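Local coordinates for adenosyl-chloride synthase (Thermotoga maritima, PDB 2ZBV), which binds adenosine and probably uses S-adenosyl-L-methionine in a halogenase- or hydrolase-type reaction, at residues A106-I111 with D150-Y155. Numbering follows the deposited sequence.
Sequences AEIREI and DRLLSY
A single beta bridge, Arg-109 with Arg-151, fastens the loop 150-155 to strand 105-110, which pairs on its inner side with strand 77-82 and is one of the two outermost strands of the mixed N-terminal sheet. Glu-110 N reaches Asp-150 O at 2.9 Å, nearly along the C=O axis, whereas Leu-152 N approaches Ile-108 O from above the carbonyl plane and is more bent (N-H...O 147°). Past the bridge a water takes over, accepting from Ile-108 N and donating to Leu-152 O. The two arginine side chains run side by side. Arg-109 bends at chi2 (-85°), which brings its guanidinium under Arg-151 CG, 3.3 Å above the plane, and places NH2 over the guanidinium face of Arg-151, 3.2 Å from CZ. Glu-107, extended, probably offsets this like-charge proximity: OE2 lies in the plane of the Arg-109 guanidinium, 2.6 Å from NE, while OE1 makes a long salt bridge to Arg-151 NE. An alanine at Arg-109 removes the partner of Glu-107 OE2 and the NH1 donor to Gly-149 O, and would probably loosen the hold on the loop. On the flank, Ile-108 CD1 meets Tyr-155 CD2 at 3.5 Å, and Leu-152 CD1 packs against Ile-108 CG2 and Glu-110 CB. The two backbone bonds flank Arg-109 and Arg-151, a non-hydrogen-bonded antiparallel pair that lays the loop along an edge strand of the N-terminal domain.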
ATOM      1  N   ALA A 106       5.292 -31.594  -5.869  1.00 30.43           N
ATOM      2  CA  ALA A 106       5.857 -32.630  -5.021  1.00 30.29           C
ATOM      3  C   ALA A 106       4.772 -33.295  -4.174  1.00 31.19           C
ATOM      4  O   ALA A 106       4.772 -34.512  -3.989  1.00 31.22           O
ATOM      5  CB  ALA A 106       6.933 -32.031  -4.117  1.00 28.39           C
ATOM      6  N   GLU A 107       3.835 -32.495  -3.679  1.00 30.41           N
ATOM      7  CA  GLU A 107       2.773 -33.018  -2.829  1.00 30.18           C
ATOM      8  C   GLU A 107       1.654 -32.002  -2.648  1.00 29.97           C
ATOM      9  O   GLU A 107       1.916 -30.800  -2.576  1.00 27.84           O
ATOM     10  CB  GLU A 107       3.361 -33.366  -1.464  1.00 31.32           C
ATOM     11  CG  GLU A 107       2.396 -33.932  -0.451  1.00 36.56           C
ATOM     12  CD  GLU A 107       3.082 -34.206   0.877  1.00 41.30           C
ATOM     13  OE1 GLU A 107       4.173 -34.816   0.865  1.00 46.23           O
ATOM     14  OE2 GLU A 107       2.539 -33.818   1.932  1.00 42.41           O
ATOM     15  N   ILE A 108       0.418 -32.494  -2.567  1.00 28.82           N
ATOM     16  CA  ILE A 108      -0.751 -31.644  -2.362  1.00 29.78           C
ATOM     17  C   ILE A 108      -1.587 -32.196  -1.202  1.00 30.46           C
ATOM     18  O   ILE A 108      -1.886 -33.391  -1.154  1.00 30.01           O
ATOM     19  CB  ILE A 108      -1.664 -31.601  -3.598  1.00 31.05           C
ATOM     20  CG1 ILE A 108      -0.855 -31.297  -4.856  1.00 32.39           C
ATOM     21  CG2 ILE A 108      -2.728 -30.529  -3.407  1.00 29.74           C
ATOM     22  CD1 ILE A 108      -1.678 -31.416  -6.132  1.00 34.51           C
ATOM     23  N   ARG A 109      -1.962 -31.316  -0.281  1.00 29.20           N
ATOM     24  CA  ARG A 109      -2.763 -31.686   0.885  1.00 28.81           C
ATOM     25  C   ARG A 109      -4.050 -30.870   0.919  1.00 29.23           C
ATOM     26  O   ARG A 109      -4.067 -29.705   0.514  1.00 25.27           O
ATOM     27  CB  ARG A 109      -2.001 -31.374   2.174  1.00 29.57           C
ATOM     28  CG  ARG A 109      -0.706 -32.120   2.355  1.00 33.40           C
ATOM     29  CD  ARG A 109      -0.975 -33.466   2.962  1.00 33.20           C
ATOM     30  NE  ARG A 109       0.207 -34.311   2.936  1.00 34.05           N
ATOM     31  CZ  ARG A 109       0.244 -35.543   3.428  1.00 32.05           C
ATOM     32  NH1 ARG A 109      -0.838 -36.060   3.991  1.00 28.91           N
ATOM     33  NH2 ARG A 109       1.353 -36.261   3.335  1.00 31.08           N
ATOM     34  N   GLU A 110      -5.131 -31.479   1.391  1.00 27.61           N
ATOM     35  CA  GLU A 110      -6.364 -30.734   1.530  1.00 27.66           C
ATOM     36  C   GLU A 110      -6.339 -30.265   2.978  1.00 28.48           C
ATOM     37  O   GLU A 110      -5.894 -30.995   3.868  1.00 30.00           O
ATOM     38  CB  GLU A 110      -7.589 -31.610   1.273  1.00 30.91           C
ATOM     39  CG  GLU A 110      -8.898 -30.918   1.658  1.00 31.14           C
ATOM     40  CD  GLU A 110     -10.119 -31.581   1.055  1.00 34.23           C
ATOM     41  OE1 GLU A 110     -10.037 -32.779   0.706  1.00 32.69           O
ATOM     42  OE2 GLU A 110     -11.167 -30.902   0.941  1.00 32.97           O
ATOM     43  N   ILE A 111      -6.771 -29.036   3.213  1.00 24.97           N
ATOM     44  CA  ILE A 111      -6.794 -28.499   4.558  1.00 25.07           C
ATOM     45  C   ILE A 111      -8.013 -29.089   5.269  1.00 29.11           C
ATOM     46  O   ILE A 111      -9.148 -28.695   5.005  1.00 27.97           O
ATOM     47  CB  ILE A 111      -6.876 -26.951   4.525  1.00 24.58           C
ATOM     48  CG1 ILE A 111      -5.633 -26.389   3.812  1.00 22.06           C
ATOM     49  CG2 ILE A 111      -6.986 -26.394   5.939  1.00 21.13           C
ATOM     50  CD1 ILE A 111      -5.617 -24.877   3.654  1.00 20.83           C
ATOM     51  N   ASP A 150      -5.219 -34.887   4.446  1.00 32.70           N
ATOM     52  CA  ASP A 150      -4.871 -35.970   3.529  1.00 34.30           C
ATOM     53  C   ASP A 150      -4.367 -35.449   2.189  1.00 34.53           C
ATOM     54  O   ASP A 150      -4.677 -34.320   1.792  1.00 32.78           O
ATOM     55  CB  ASP A 150      -6.084 -36.867   3.272  1.00 38.55           C
ATOM     56  CG  ASP A 150      -6.825 -37.231   4.543  1.00 45.25           C
ATOM     57  OD1 ASP A 150      -6.157 -37.524   5.561  1.00 48.02           O
ATOM     58  OD2 ASP A 150      -8.078 -37.231   4.521  1.00 47.57           O
ATOM     59  N   ARG A 151      -3.600 -36.283   1.492  1.00 34.20           N
ATOM     60  CA  ARG A 151      -3.069 -35.927   0.180  1.00 36.20           C
ATOM     61  C   ARG A 151      -4.164 -35.939  -0.878  1.00 35.56           C
ATOM     62  O   ARG A 151      -5.197 -36.585  -0.716  1.00 34.30           O
ATOM     63  CB  ARG A 151      -1.993 -36.919  -0.272  1.00 38.55           C
ATOM     64  CG  ARG A 151      -0.705 -36.918   0.519  1.00 43.97           C
ATOM     65  CD  ARG A 151       0.374 -37.635  -0.280  1.00 48.00           C
ATOM     66  NE  ARG A 151       1.630 -37.755   0.452  1.00 53.41           N
ATOM     67  CZ  ARG A 151       1.881 -38.694   1.360  1.00 56.46           C
ATOM     68  NH1 ARG A 151       0.960 -39.606   1.650  1.00 58.26           N
ATOM     69  NH2 ARG A 151       3.056 -38.723   1.976  1.00 56.95           N
ATOM     70  N   LEU A 152      -3.917 -35.219  -1.966  1.00 35.07           N
ATOM     71  CA  LEU A 152      -4.831 -35.160  -3.095  1.00 35.51           C
ATOM     72  C   LEU A 152      -3.961 -35.575  -4.270  1.00 36.37           C
ATOM     73  O   LEU A 152      -2.748 -35.377  -4.239  1.00 37.67           O
ATOM     74  CB  LEU A 152      -5.353 -33.735  -3.296  1.00 36.01           C
ATOM     75  CG  LEU A 152      -6.308 -33.207  -2.222  1.00 36.89           C
ATOM     76  CD1 LEU A 152      -6.448 -31.697  -2.347  1.00 35.21           C
ATOM     77  CD2 LEU A 152      -7.662 -33.898  -2.372  1.00 34.24           C
ATOM     78  N   LEU A 153      -4.558 -36.151  -5.303  1.00 37.99           N
ATOM     79  CA  LEU A 153      -3.770 -36.589  -6.445  1.00 40.19           C
ATOM     80  C   LEU A 153      -3.889 -35.630  -7.619  1.00 40.31           C
ATOM     81  O   LEU A 153      -3.136 -35.724  -8.593  1.00 40.01           O
ATOM     82  CB  LEU A 153      -4.198 -37.998  -6.864  1.00 42.77           C
ATOM     83  CG  LEU A 153      -4.176 -39.037  -5.737  1.00 44.99           C
ATOM     84  CD1 LEU A 153      -4.592 -40.389  -6.290  1.00 45.54           C
ATOM     85  CD2 LEU A 153      -2.777 -39.113  -5.113  1.00 45.58           C
ATOM     86  N   SER A 154      -4.836 -34.703  -7.526  1.00 38.86           N
ATOM     87  CA  SER A 154      -5.034 -33.733  -8.586  1.00 38.05           C
ATOM     88  C   SER A 154      -5.396 -32.368  -8.019  1.00 36.62           C
ATOM     89  O   SER A 154      -5.659 -32.219  -6.822  1.00 35.18           O
ATOM     90  CB  SER A 154      -6.133 -34.198  -9.544  1.00 39.35           C
ATOM     91  OG  SER A 154      -7.384 -34.268  -8.882  1.00 42.83           O
ATOM     92  N   TYR A 155      -5.403 -31.376  -8.899  1.00 34.25           N
ATOM     93  CA  TYR A 155      -5.725 -30.010  -8.526  1.00 33.20           C
ATOM     94  C   TYR A 155      -6.308 -29.346  -9.766  1.00 31.58           C
ATOM     95  O   TYR A 155      -6.019 -29.766 -10.882  1.00 29.77           O
ATOM     96  CB  TYR A 155      -4.449 -29.299  -8.066  1.00 33.44           C
ATOM     97  CG  TYR A 155      -3.387 -29.186  -9.139  1.00 34.57           C
ATOM     98  CD1 TYR A 155      -3.340 -28.077  -9.974  1.00 35.66           C
ATOM     99  CD2 TYR A 155      -2.439 -30.193  -9.328  1.00 35.05           C
ATOM    100  CE1 TYR A 155      -2.380 -27.962 -10.972  1.00 37.21           C
ATOM    101  CE2 TYR A 155      -1.467 -30.089 -10.331  1.00 35.63           C
ATOM    102  CZ  TYR A 155      -1.449 -28.966 -11.147  1.00 37.04           C
ATOM    103  OH  TYR A 155      -0.506 -28.822 -12.140  1.00 35.72           O
TER
HETATM  104  O   HOH W   1      -0.117 -35.249  -3.224  1.00 28.75           O